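Local coordinates for pectate lyase 1 (Juniperus ashei, PDB 1PXZ), which has low calcium-dependent pectate lyase activity, cleaving pectate by elimination, and is the major allergen of mountain cedar pollen, at residues Y41-S45 against P55-G61; D164-L168 against N341-V345; S182-I187 against S212-V217; S263-T269 against T299-N305. One frame throughout, in Å; residues are numbered along the deposited sequence.

All four contacts reach the same parallel sheet of one right-handed beta-helix. Contact 1 lies at the N-terminal end, where helix 58-63 meets strand 39-43, and contact 4 near the other end, their centres about 42 Å apart on opposite sides of the chain's centre. Contacts 2 and 3 lie between, their centres about 18 Å apart, on neighbouring strands 167-169 and 185-195; contact 3 is about 21 Å from contact 4, centre to centre. Contacts 1, 3 and 4 follow one another along the chain. Contact 2 brings the C-terminal tail, 341-345, back onto a middle coil, enclosing contacts 3 and 4 in sequence; the tail thus lies outside the middle of the beta-helix while the other contacts follow its successive coils.

Contact 1 of 4, residues Y41-S45 against P55-G61; sequences YTVTS and PGTLRYG
This is a contact at the N-terminal end of the beta-helix, where the end of strand 39-43 and the turn after it pack on the loop leading into helix 58-63 and on its first turn, burying 373 Å². Residues 41-43 are extended, Thr44 (phi/psi -111/-6) bends the chain, and Ser45 is extended again. CA atoms pair Tyr41 with Gly61 at 6.6 Å, Val43 with Gly56 at 5.1 Å and Ser45 with Thr57 at 5.1 Å. Gly56 sits at phi/psi 104/-19, where a CB would jam against the preceding carbonyl; its O accepts from Thr44 N at 2.9 Å and from Ser45 N at 3.2 Å. The two segments belong to a beta-alpha-beta unit: strand 39-43, helix 58-63 and strand 68-72, the last pairing in parallel with the first. Tyr41 (chi1 t, chi2 89°) reaches across with its hydroxyl, which donates to Thr57 O at 2.7 Å and accepts from Gly56 N at 2.8 Å. Gly61 CA lies 3.7 Å from the centroid of the Tyr41 ring in a CH-pi contact over its face, where a CB would clash. Thr57 (chi1 p) is the N-cap, its OG1 taking a weak bond from Tyr60 N at 3.4 Å and also bonded to Thr54. Val43 CG2 meets Leu58 CD1 at 4.1 Å, and a water bridges Ser45 O (2.7 Å) and Leu58 N (2.9 Å).

Contact 2 of 4, residues D164-L168 against N341-V345; sequences DHNSL and NAGVV
Asp164 is extended, His165 takes the left-handed conformation (phi/psi 56/38), and the chain returns through Asn166 to the extended strand residues Ser167 and Leu168. Across from this corner, 341-345 has no regular structure: Ala342 (-57/150), Val344 (-61/152) and Val345 (-77/135) are extended, and between them Gly343, at 95/-176, holds a conformation in which a CB would jam against the preceding carbonyl and press on Ser167 OG. The closest CA atoms are those of His165 and Gly343, 4.6 Å apart, and Val344 CA makes a CA-H...O contact with His165 O at 3.2 Å. The corner is a turn of the parallel beta-helix, joining strands 161-164 and 167-169 of one coil, and the C-terminal tail lies along its outside after helix 335-338. His165 (chi1 -88°, chi2 -67°) gives ND1 to Gly343 O at 2.8 Å, while its NE2 bonds to Asp5 near the N-terminus, so one imidazole links the corner to both chain ends. Asn341 O lies at the edge of the same ring, 3.2 Å from His165 CE1. Over one face sits Val345 (chi1 t), with CG2 4.1 Å from the His165 ring centroid in a CH-pi contact. Ser167 (chi1 m) accepts from Val344 N, N to OG 3.2 Å, and its OG also touches Val344 CG1 at 3.6 Å. Beyond the two segments, Val345 N bonds to Ser120, and the Val345 side chain touches Trp8 of helix 5-9.

Contact 3 of 4, residues S182-I187 against S212-V217; sequences STGITI and SMKVTV
Ile187, Thr216 and Thr183 lose the most surface in this parallel strand pairing, which buries 430 Å². Strands 185-187 and 214-217 run with axes 4.7 Å apart at 19°, bridging Ile185 with Val215, Thr186 with Thr216 and Ile187 with Val217 at CA distances of 5.0, 4.6 and 4.9 Å. Thr216 bonds to both neighbours of Thr186: its N donates to Ile185 O at 2.9 Å and its O accepts from Ile187 N at 2.7 Å. Thr216 and Thr186, both chi1 m, share one face, Thr186 OG1 lying 3.7 Å from Thr216 CB; their hydroxyls bond chiefly to Tyr321 and Val26. On the other face Ile185 and Ile187 lie beside Val215 and Val217, aligned as in the aliphatic stacks of beta-helix cores, and Ile187 (m, t) sets CD1 4.1 Å diagonally from Val215 CG1. Before the bridged residues, Thr183 (chi1 t) accepts on OG1 from Lys214 N at 2.8 Å. The chain then turns a corner at Gly184 (phi/psi 70/53), whose N makes a weak bond to Lys214 O at 3.1 Å. Strand 161-164 flanks 185-187 on the side away from 214-217, while the Ile187 and Val215 face packs on strands 174-179 and 198-201 of the second sheet, inside the coil.

Contact 4 of 4, residues S263-T269 against T299-N305; sequences SEGNSFT and TRDAFIN
Asp301 (chi1 -76°, chi2 -28°) joins the two segments at their bend: OD2 accepts from Ser263 OG (chi1 t) at 2.6 Å, and OD1 accepts from Asn266 N at 2.8 Å. Asn266 (chi1 m) returns ND2 to Ser263 OG at 2.9 Å, though the same ND2 also bonds to Val240 O in the preceding coil. Glu264, extended (t, t), forms a salt bridge from OE2 to Arg300 NH2 at 2.9 Å; its OE1 bonds to His239 and Thr318. Phe268 and Phe303, both chi1 m, have planes 21° apart but so offset that the rings scarcely overlap, centroids 5.6 Å apart, with Phe268 CD2 3.6 Å from Phe303 CE1. On the other face Ile304 (m, t) sets CD1 3.4 Å from Thr269 OG1 and 3.7 Å from Ser267 OG. The backbones match in parallel, Glu264 with Thr299, then Ser267-Thr269 with Ala302-Ile304, through Thr299 N to Ser263 O (2.8 Å), Gly265 N to Thr299 O (2.9 Å), Ala302 N to Asn266 O (2.8 Å), Phe268 N to Ala302 O (3.0 Å) and Ile304 N to Phe268 O (2.8 Å). Gly265 (67/26) and Arg300 (53/30) both take left-handed angles, so the two chains bend together. Such corners, in register from coil to coil, here with Phe268 beside Phe303, are characteristic of the parallel beta-helix of pectate lyases; 299-305, in the last coil of this sheet, belongs to an IgE-binding region.

Contact 1 of 4, residues Y41-S45 against P55-G61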
loop_
_atom_site.group_PDB
_atom_site.type_symbol
_atom_site.label_atom_id
_atom_site.label_comp_id
_atom_site.label_asym_id
_atom_site.label_seq_id
_atom_site.Cartn_x
_atom_site.Cartn_y
_atom_site.Cartn_z
ATOM N N TYR A 41 7.763 -0.919 -21.405
ATOM C CA TYR A 41 9.084 -1.491 -21.168
ATOM C C TYR A 41 8.903 -2.947 -20.758
ATOM O O TYR A 41 8.202 -3.258 -19.785
ATOM C CB TYR A 41 9.871 -0.714 -20.095
ATOM C CG TYR A 41 11.216 -1.348 -19.751
ATOM C CD1 TYR A 41 12.361 -1.013 -20.460
ATOM C CD2 TYR A 41 11.363 -2.275 -18.723
ATOM C CE1 TYR A 41 13.576 -1.600 -20.132
ATOM C CE2 TYR A 41 12.553 -2.874 -18.386
ATOM C CZ TYR A 41 13.678 -2.521 -19.116
ATOM O OH TYR A 41 14.859 -3.124 -18.759
ATOM N N THR A 42 9.578 -3.874 -21.436
ATOM C CA THR A 42 9.371 -5.277 -21.079
ATOM C C THR A 42 10.589 -5.832 -20.360
ATOM O O THR A 42 11.714 -5.686 -20.859
ATOM C CB THR A 42 9.063 -6.148 -22.324
ATOM O OG1 THR A 42 7.885 -5.651 -22.979
ATOM C CG2 THR A 42 8.815 -7.589 -21.895
ATOM N N VAL A 43 10.347 -6.444 -19.212
ATOM C CA VAL A 43 11.378 -7.165 -18.479
ATOM C C VAL A 43 11.535 -8.543 -19.124
ATOM O O VAL A 43 10.576 -9.318 -19.113
ATOM C CB VAL A 43 11.072 -7.328 -16.974
ATOM C CG1 VAL A 43 12.187 -8.109 -16.303
ATOM C CG2 VAL A 43 10.884 -5.956 -16.339
ATOM N N THR A 44 12.730 -8.769 -19.686
ATOM C CA THR A 44 12.993 -10.052 -20.330
ATOM C C THR A 44 14.008 -10.878 -19.550
ATOM O O THR A 44 14.237 -12.017 -19.903
ATOM C CB THR A 44 13.520 -9.839 -21.764
ATOM O OG1 THR A 44 14.680 -8.995 -21.693
ATOM C CG2 THR A 44 12.459 -9.093 -22.551
ATOM N N SER A 45 14.604 -10.319 -18.508
ATOM C CA SER A 45 15.638 -11.000 -17.744
ATOM C C SER A 45 15.413 -10.874 -16.243
ATOM O O SER A 45 14.926 -9.824 -15.802
ATOM C CB SER A 45 17.006 -10.391 -18.066
ATOM O OG SER A 45 17.955 -10.831 -17.127
ATOM N N PRO A 55 19.932 -3.285 -19.921
ATOM C CA PRO A 55 18.655 -3.287 -20.643
ATOM C C PRO A 55 17.969 -4.639 -20.579
ATOM O O PRO A 55 18.625 -5.677 -20.746
ATOM C CB PRO A 55 19.081 -2.962 -22.088
ATOM C CG PRO A 55 20.257 -2.048 -21.865
ATOM C CD PRO A 55 21.027 -2.706 -20.746
ATOM N N GLY A 56 16.664 -4.641 -20.296
ATOM C CA GLY A 56 15.976 -5.918 -20.195
ATOM C C GLY A 56 15.716 -6.308 -18.752
ATOM O O GLY A 56 14.873 -7.175 -18.515
ATOM N N THR A 57 16.424 -5.717 -17.799
ATOM C CA THR A 57 16.204 -6.111 -16.404
ATOM C C THR A 57 15.197 -5.182 -15.744
ATOM O O THR A 57 14.905 -4.102 -16.273
ATOM C CB THR A 57 17.489 -6.078 -15.546
ATOM O OG1 THR A 57 18.063 -4.767 -15.628
ATOM C CG2 THR A 57 18.481 -7.104 -16.084
ATOM N N LEU A 58 14.696 -5.601 -14.583
ATOM C CA LEU A 58 13.710 -4.762 -13.887
ATOM C C LEU A 58 14.339 -3.468 -13.417
ATOM O O LEU A 58 13.787 -2.362 -13.531
ATOM C CB LEU A 58 13.129 -5.585 -12.729
ATOM C CG LEU A 58 12.195 -4.809 -11.795
ATOM C CD1 LEU A 58 11.040 -4.223 -12.587
ATOM C CD2 LEU A 58 11.696 -5.718 -10.670
ATOM N N ARG A 59 15.559 -3.546 -12.851
ATOM C CA ARG A 59 16.156 -2.325 -12.307
ATOM C C ARG A 59 16.466 -1.322 -13.404
ATOM O O ARG A 59 16.315 -0.122 -13.199
ATOM C CB ARG A 59 17.422 -2.611 -11.501
ATOM C CG ARG A 59 18.005 -1.364 -10.816
ATOM C CD ARG A 59 19.297 -1.774 -10.102
ATOM N NE ARG A 59 19.070 -2.811 -9.094
ATOM C CZ ARG A 59 18.761 -2.552 -7.832
ATOM N NH1 ARG A 59 18.629 -1.303 -7.393
ATOM N NH2 ARG A 59 18.583 -3.558 -6.995
ATOM N N TYR A 60 16.894 -1.780 -14.582
ATOM C CA TYR A 60 17.081 -0.790 -15.656
ATOM C C TYR A 60 15.792 -0.047 -15.945
ATOM O O TYR A 60 15.742 1.168 -16.050
ATOM C CB TYR A 60 17.564 -1.513 -16.917
ATOM C CG TYR A 60 17.861 -0.611 -18.103
ATOM C CD1 TYR A 60 19.131 -0.075 -18.288
ATOM C CD2 TYR A 60 16.883 -0.303 -19.039
ATOM C CE1 TYR A 60 19.425 0.752 -19.368
ATOM C CE2 TYR A 60 17.165 0.519 -20.115
ATOM C CZ TYR A 60 18.427 1.038 -20.276
ATOM O OH TYR A 60 18.662 1.850 -21.365
ATOM N N GLY A 61 14.675 -0.741 -16.149
ATOM C CA GLY A 61 13.504 0.071 -16.495
ATOM C C GLY A 61 13.049 0.931 -15.332
ATOM O O GLY A 61 12.604 2.069 -15.511
HETATM O O HOH W 1 15.299 -8.261 -13.690
#

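Contact 2 of 4, residues D164-L168 against N341-V345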
loop_
_atom_site.group_PDB
_atom_site.type_symbol
_atom_site.label_atom_id
_atom_site.label_comp_id
_atom_site.label_asym_id
_atom_site.label_seq_id
_atom_site.Cartn_x
_atom_site.Cartn_y
_atom_site.Cartn_z
ATOM N N ASP A 164 -1.803 -1.201 -5.820
ATOM C CA ASP A 164 -3.084 -1.793 -6.184
ATOM C C ASP A 164 -2.987 -3.245 -6.627
ATOM O O ASP A 164 -2.134 -3.568 -7.466
ATOM C CB ASP A 164 -3.675 -0.968 -7.343
ATOM C CG ASP A 164 -5.059 -1.380 -7.768
ATOM O OD1 ASP A 164 -6.045 -1.241 -7.004
ATOM O OD2 ASP A 164 -5.163 -1.865 -8.912
ATOM N N HIS A 165 -3.879 -4.082 -6.091
ATOM C CA HIS A 165 -3.956 -5.480 -6.493
ATOM C C HIS A 165 -2.631 -6.217 -6.339
ATOM O O HIS A 165 -2.331 -7.081 -7.177
ATOM C CB HIS A 165 -4.434 -5.559 -7.954
ATOM C CG HIS A 165 -5.938 -5.585 -8.103
ATOM N ND1 HIS A 165 -6.715 -6.628 -7.668
ATOM C CD2 HIS A 165 -6.806 -4.694 -8.632
ATOM C CE1 HIS A 165 -7.997 -6.391 -7.927
ATOM N NE2 HIS A 165 -8.088 -5.205 -8.520
ATOM N N ASN A 166 -1.852 -5.946 -5.302
ATOM C CA ASN A 166 -0.693 -6.801 -5.026
ATOM C C ASN A 166 -1.015 -7.858 -3.996
ATOM O O ASN A 166 -1.910 -7.665 -3.181
ATOM C CB ASN A 166 0.467 -5.949 -4.509
ATOM C CG ASN A 166 0.743 -4.876 -5.561
ATOM O OD1 ASN A 166 1.232 -5.225 -6.637
ATOM N ND2 ASN A 166 0.408 -3.640 -5.266
ATOM N N SER A 167 -0.244 -8.941 -4.009
ATOM C CA SER A 167 -0.304 -9.985 -2.985
ATOM C C SER A 167 0.937 -9.912 -2.111
ATOM O O SER A 167 2.046 -10.175 -2.581
ATOM C CB SER A 167 -0.426 -11.345 -3.684
ATOM O OG SER A 167 -1.744 -11.453 -4.207
ATOM N N LEU A 168 0.792 -9.520 -0.849
ATOM C CA LEU A 168 1.909 -9.134 -0.003
ATOM C C LEU A 168 1.939 -9.977 1.266
ATOM O O LEU A 168 0.936 -9.933 1.982
ATOM C CB LEU A 168 1.785 -7.648 0.374
ATOM C CG LEU A 168 1.591 -6.722 -0.842
ATOM C CD1 LEU A 168 1.242 -5.312 -0.384
ATOM C CD2 LEU A 168 2.830 -6.700 -1.732
ATOM N N ASN A 341 -11.921 -9.945 -5.322
ATOM C CA ASN A 341 -10.773 -10.076 -6.238
ATOM C C ASN A 341 -9.494 -9.450 -5.716
ATOM O O ASN A 341 -8.533 -9.167 -6.462
ATOM C CB ASN A 341 -11.174 -9.456 -7.584
ATOM C CG ASN A 341 -12.214 -10.304 -8.304
ATOM O OD1 ASN A 341 -12.231 -11.533 -8.188
ATOM N ND2 ASN A 341 -13.091 -9.658 -9.061
ATOM N N ALA A 342 -9.423 -9.215 -4.398
ATOM C CA ALA A 342 -8.210 -8.616 -3.838
ATOM C C ALA A 342 -6.971 -9.458 -4.161
ATOM O O ALA A 342 -7.073 -10.684 -4.280
ATOM C CB ALA A 342 -8.299 -8.431 -2.336
ATOM N N GLY A 343 -5.817 -8.807 -4.272
ATOM C CA GLY A 343 -4.619 -9.586 -4.609
ATOM C C GLY A 343 -4.394 -9.534 -6.114
ATOM O O GLY A 343 -5.091 -8.815 -6.851
ATOM N N VAL A 344 -3.395 -10.261 -6.613
ATOM C CA VAL A 344 -3.047 -10.090 -8.022
ATOM C C VAL A 344 -4.199 -10.432 -8.962
ATOM O O VAL A 344 -5.069 -11.240 -8.671
ATOM C CB VAL A 344 -1.826 -10.952 -8.394
ATOM C CG1 VAL A 344 -0.647 -10.564 -7.512
ATOM C CG2 VAL A 344 -2.141 -12.436 -8.270
ATOM N N VAL A 345 -4.195 -9.787 -10.122
ATOM C CA VAL A 345 -5.168 -10.054 -11.170
ATOM C C VAL A 345 -4.842 -11.334 -11.930
ATOM O O VAL A 345 -3.688 -11.573 -12.313
ATOM C CB VAL A 345 -5.198 -8.884 -12.175
ATOM C CG1 VAL A 345 -6.086 -9.200 -13.362
ATOM C CG2 VAL A 345 -5.645 -7.606 -11.463
#

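Contact 3 of 4, residues S182-I187 against S212-V217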
loop_
_atom_site.group_PDB
_atom_site.type_symbol
_atom_site.label_atom_id
_atom_site.label_comp_id
_atom_site.label_asym_id
_atom_site.label_seq_id
_atom_site.Cartn_x
_atom_site.Cartn_y
_atom_site.Cartn_z
ATOM N N SER A 182 5.157 11.761 3.041
ATOM C CA SER A 182 4.453 11.150 1.916
ATOM C C SER A 182 2.975 11.486 1.984
ATOM O O SER A 182 2.411 11.568 3.077
ATOM C CB SER A 182 4.620 9.623 1.916
ATOM O OG SER A 182 6.011 9.313 1.796
ATOM N N THR A 183 2.368 11.671 0.816
ATOM C CA THR A 183 0.934 11.982 0.873
ATOM C C THR A 183 0.350 11.772 -0.507
ATOM O O THR A 183 1.108 11.548 -1.469
ATOM C CB THR A 183 0.749 13.407 1.429
ATOM O OG1 THR A 183 -0.639 13.623 1.712
ATOM C CG2 THR A 183 1.189 14.440 0.401
ATOM N N GLY A 184 -0.966 11.785 -0.619
ATOM C CA GLY A 184 -1.631 11.594 -1.903
ATOM C C GLY A 184 -1.444 10.147 -2.352
ATOM O O GLY A 184 -0.980 9.923 -3.459
ATOM N N ILE A 185 -1.808 9.220 -1.462
ATOM C CA ILE A 185 -1.579 7.795 -1.731
ATOM C C ILE A 185 -2.831 6.974 -1.546
ATOM O O ILE A 185 -3.607 7.147 -0.616
ATOM C CB ILE A 185 -0.456 7.305 -0.795
ATOM C CG1 ILE A 185 0.874 7.987 -1.209
ATOM C CG2 ILE A 185 -0.302 5.801 -0.737
ATOM C CD1 ILE A 185 1.880 7.930 -0.084
ATOM N N THR A 186 -3.039 6.034 -2.470
ATOM C CA THR A 186 -4.124 5.079 -2.317
ATOM C C THR A 186 -3.516 3.684 -2.255
ATOM O O THR A 186 -2.640 3.363 -3.054
ATOM C CB THR A 186 -5.123 5.161 -3.483
ATOM O OG1 THR A 186 -5.875 6.383 -3.346
ATOM C CG2 THR A 186 -6.150 4.036 -3.511
ATOM N N ILE A 187 -4.009 2.910 -1.310
ATOM C CA ILE A 187 -3.574 1.511 -1.178
ATOM C C ILE A 187 -4.829 0.684 -1.325
ATOM O O ILE A 187 -5.670 0.683 -0.415
ATOM C CB ILE A 187 -2.887 1.343 0.175
ATOM C CG1 ILE A 187 -1.583 2.164 0.265
ATOM C CG2 ILE A 187 -2.667 -0.121 0.524
ATOM C CD1 ILE A 187 -1.115 2.401 1.693
ATOM N N SER A 212 0.362 16.463 7.463
ATOM C CA SER A 212 -0.234 16.678 6.148
ATOM C C SER A 212 -0.438 15.384 5.366
ATOM O O SER A 212 -0.931 15.431 4.241
ATOM C CB SER A 212 0.644 17.615 5.295
ATOM O OG SER A 212 1.987 17.149 5.333
ATOM N N MET A 213 -0.049 14.246 5.937
ATOM C CA MET A 213 -0.213 13.000 5.179
ATOM C C MET A 213 -1.677 12.646 4.990
ATOM O O MET A 213 -2.433 12.665 5.968
ATOM C CB MET A 213 0.515 11.879 5.912
ATOM C CG MET A 213 0.305 10.481 5.349
ATOM S SD MET A 213 1.178 9.277 6.386
ATOM C CE MET A 213 0.257 9.431 7.922
ATOM N N LYS A 214 -2.072 12.328 3.763
ATOM C CA LYS A 214 -3.420 11.856 3.473
ATOM C C LYS A 214 -3.346 10.533 2.714
ATOM O O LYS A 214 -2.682 10.520 1.671
ATOM C CB LYS A 214 -4.202 12.886 2.662
ATOM C CG LYS A 214 -4.308 14.239 3.394
ATOM C CD LYS A 214 -5.082 15.213 2.494
ATOM C CE LYS A 214 -5.690 16.347 3.306
ATOM N NZ LYS A 214 -4.638 17.096 4.052
ATOM N N VAL A 215 -3.972 9.500 3.260
ATOM C CA VAL A 215 -3.876 8.163 2.662
ATOM C C VAL A 215 -5.226 7.458 2.607
ATOM O O VAL A 215 -5.972 7.537 3.591
ATOM C CB VAL A 215 -2.914 7.252 3.447
ATOM C CG1 VAL A 215 -2.928 5.850 2.833
ATOM C CG2 VAL A 215 -1.505 7.835 3.442
ATOM N N THR A 216 -5.516 6.778 1.498
ATOM C CA THR A 216 -6.765 6.031 1.340
ATOM C C THR A 216 -6.421 4.538 1.380
ATOM O O THR A 216 -5.544 4.148 0.605
ATOM C CB THR A 216 -7.501 6.348 0.025
ATOM O OG1 THR A 216 -7.852 7.739 -0.017
ATOM C CG2 THR A 216 -8.813 5.578 -0.103
ATOM N N VAL A 217 -7.085 3.816 2.274
ATOM C CA VAL A 217 -6.877 2.349 2.316
ATOM C C VAL A 217 -8.201 1.704 1.954
ATOM O O VAL A 217 -9.090 1.746 2.831
ATOM C CB VAL A 217 -6.382 1.901 3.696
ATOM C CG1 VAL A 217 -6.262 0.372 3.762
ATOM C CG2 VAL A 217 -5.053 2.559 4.017
#

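Contact 4 of 4, residues S263-T269 against T299-N305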
loop_
_atom_site.group_PDB
_atom_site.type_symbol
_atom_site.label_atom_id
_atom_site.label_comp_id
_atom_site.label_asym_id
_atom_site.label_seq_id
_atom_site.Cartn_x
_atom_site.Cartn_y
_atom_site.Cartn_z
ATOM N N SER A 263 -12.875 5.181 9.583
ATOM C CA SER A 263 -13.236 3.815 9.231
ATOM C C SER A 263 -14.662 3.784 8.692
ATOM O O SER A 263 -15.578 4.190 9.399
ATOM C CB SER A 263 -13.095 2.909 10.458
ATOM O OG SER A 263 -13.637 1.622 10.182
ATOM N N GLU A 264 -14.849 3.336 7.449
ATOM C CA GLU A 264 -16.180 3.325 6.845
ATOM C C GLU A 264 -16.434 2.074 6.037
ATOM O O GLU A 264 -15.641 1.760 5.135
ATOM C CB GLU A 264 -16.256 4.575 5.955
ATOM C CG GLU A 264 -17.586 4.806 5.270
ATOM C CD GLU A 264 -17.661 6.137 4.543
ATOM O OE1 GLU A 264 -16.621 6.820 4.376
ATOM O OE2 GLU A 264 -18.801 6.470 4.134
ATOM N N GLY A 265 -17.495 1.339 6.333
ATOM C CA GLY A 265 -17.869 0.202 5.516
ATOM C C GLY A 265 -16.885 -0.946 5.550
ATOM O O GLY A 265 -16.831 -1.750 4.596
ATOM N N ASN A 266 -16.108 -1.100 6.609
ATOM C CA ASN A 266 -15.219 -2.256 6.765
ATOM C C ASN A 266 -15.963 -3.443 7.353
ATOM O O ASN A 266 -17.011 -3.241 7.979
ATOM C CB ASN A 266 -14.045 -1.865 7.672
ATOM C CG ASN A 266 -13.217 -0.771 7.017
ATOM O OD1 ASN A 266 -12.664 -1.016 5.937
ATOM N ND2 ASN A 266 -13.128 0.390 7.642
ATOM N N SER A 267 -15.445 -4.654 7.184
ATOM C CA SER A 267 -16.044 -5.812 7.855
ATOM C C SER A 267 -14.959 -6.443 8.727
ATOM O O SER A 267 -13.884 -6.814 8.237
ATOM C CB SER A 267 -16.607 -6.802 6.851
ATOM O OG SER A 267 -17.043 -8.004 7.493
ATOM N N PHE A 268 -15.221 -6.528 10.031
ATOM C CA PHE A 268 -14.206 -6.974 10.975
ATOM C C PHE A 268 -14.662 -8.280 11.623
ATOM O O PHE A 268 -15.720 -8.276 12.263
ATOM C CB PHE A 268 -13.962 -5.923 12.052
ATOM C CG PHE A 268 -13.555 -4.518 11.653
ATOM C CD1 PHE A 268 -12.248 -4.228 11.269
ATOM C CD2 PHE A 268 -14.486 -3.479 11.663
ATOM C CE1 PHE A 268 -11.912 -2.924 10.918
ATOM C CE2 PHE A 268 -14.149 -2.179 11.320
ATOM C CZ PHE A 268 -12.838 -1.888 10.953
ATOM N N THR A 269 -13.901 -9.350 11.461
ATOM C CA THR A 269 -14.184 -10.623 12.141
ATOM C C THR A 269 -13.168 -10.824 13.247
ATOM O O THR A 269 -11.972 -11.011 12.997
ATOM C CB THR A 269 -14.169 -11.789 11.135
ATOM O OG1 THR A 269 -15.194 -11.563 10.163
ATOM C CG2 THR A 269 -14.462 -13.100 11.853
ATOM N N THR A 299 -18.119 4.293 10.659
ATOM C CA THR A 299 -19.376 4.508 9.965
ATOM C C THR A 299 -19.797 3.326 9.116
ATOM O O THR A 299 -19.033 2.977 8.202
ATOM C CB THR A 299 -19.240 5.731 9.021
ATOM O OG1 THR A 299 -18.732 6.837 9.799
ATOM C CG2 THR A 299 -20.577 6.130 8.433
ATOM N N ARG A 300 -20.950 2.730 9.348
ATOM C CA ARG A 300 -21.492 1.604 8.589
ATOM C C ARG A 300 -20.525 0.427 8.486
ATOM O O ARG A 300 -20.541 -0.314 7.507
ATOM C CB ARG A 300 -21.929 2.066 7.186
ATOM C CG ARG A 300 -22.953 3.207 7.310
ATOM C CD ARG A 300 -23.479 3.687 5.975
ATOM N NE ARG A 300 -22.440 4.420 5.248
ATOM C CZ ARG A 300 -22.047 4.142 4.010
ATOM N NH1 ARG A 300 -22.599 3.148 3.334
ATOM N NH2 ARG A 300 -21.091 4.875 3.452
ATOM N N ASP A 301 -19.697 0.268 9.500
ATOM C CA ASP A 301 -18.827 -0.911 9.631
ATOM C C ASP A 301 -19.672 -2.114 9.992
ATOM O O ASP A 301 -20.767 -1.986 10.538
ATOM C CB ASP A 301 -17.754 -0.662 10.683
ATOM C CG ASP A 301 -16.615 0.250 10.241
ATOM O OD1 ASP A 301 -16.313 0.299 9.022
ATOM O OD2 ASP A 301 -15.996 0.926 11.104
ATOM N N ALA A 302 -19.189 -3.313 9.687
ATOM C CA ALA A 302 -19.872 -4.535 10.119
ATOM C C ALA A 302 -18.976 -5.285 11.102
ATOM O O ALA A 302 -17.753 -5.239 10.904
ATOM C CB ALA A 302 -20.253 -5.389 8.932
ATOM N N PHE A 303 -19.548 -5.938 12.113
ATOM C CA PHE A 303 -18.752 -6.544 13.178
ATOM C C PHE A 303 -19.175 -7.992 13.375
ATOM O O PHE A 303 -20.345 -8.278 13.565
ATOM C CB PHE A 303 -18.888 -5.805 14.525
ATOM C CG PHE A 303 -18.428 -4.358 14.390
ATOM C CD1 PHE A 303 -17.099 -4.040 14.531
ATOM C CD2 PHE A 303 -19.320 -3.338 14.110
ATOM C CE1 PHE A 303 -16.663 -2.734 14.380
ATOM C CE2 PHE A 303 -18.907 -2.028 13.953
ATOM C CZ PHE A 303 -17.569 -1.729 14.091
ATOM N N ILE A 304 -18.209 -8.893 13.316
ATOM C CA ILE A 304 -18.531 -10.315 13.402
ATOM C C ILE A 304 -17.756 -10.921 14.563
ATOM O O ILE A 304 -16.642 -10.491 14.892
ATOM C CB ILE A 304 -18.191 -10.977 12.060
ATOM C CG1 ILE A 304 -18.985 -10.389 10.885
ATOM C CG2 ILE A 304 -18.364 -12.485 12.128
ATOM C CD1 ILE A 304 -18.450 -10.776 9.522
ATOM N N ASN A 305 -18.350 -11.923 15.206
ATOM C CA ASN A 305 -17.685 -12.663 16.268
ATOM C C ASN A 305 -17.273 -11.765 17.414
ATOM O O ASN A 305 -16.241 -12.015 18.040
ATOM C CB ASN A 305 -16.443 -13.429 15.753
ATOM C CG ASN A 305 -16.098 -14.595 16.671
ATOM O OD1 ASN A 305 -17.001 -15.314 17.124
ATOM N ND2 ASN A 305 -14.834 -14.856 16.995
HETATM O O HOH W 2 -15.961 6.999 9.518
#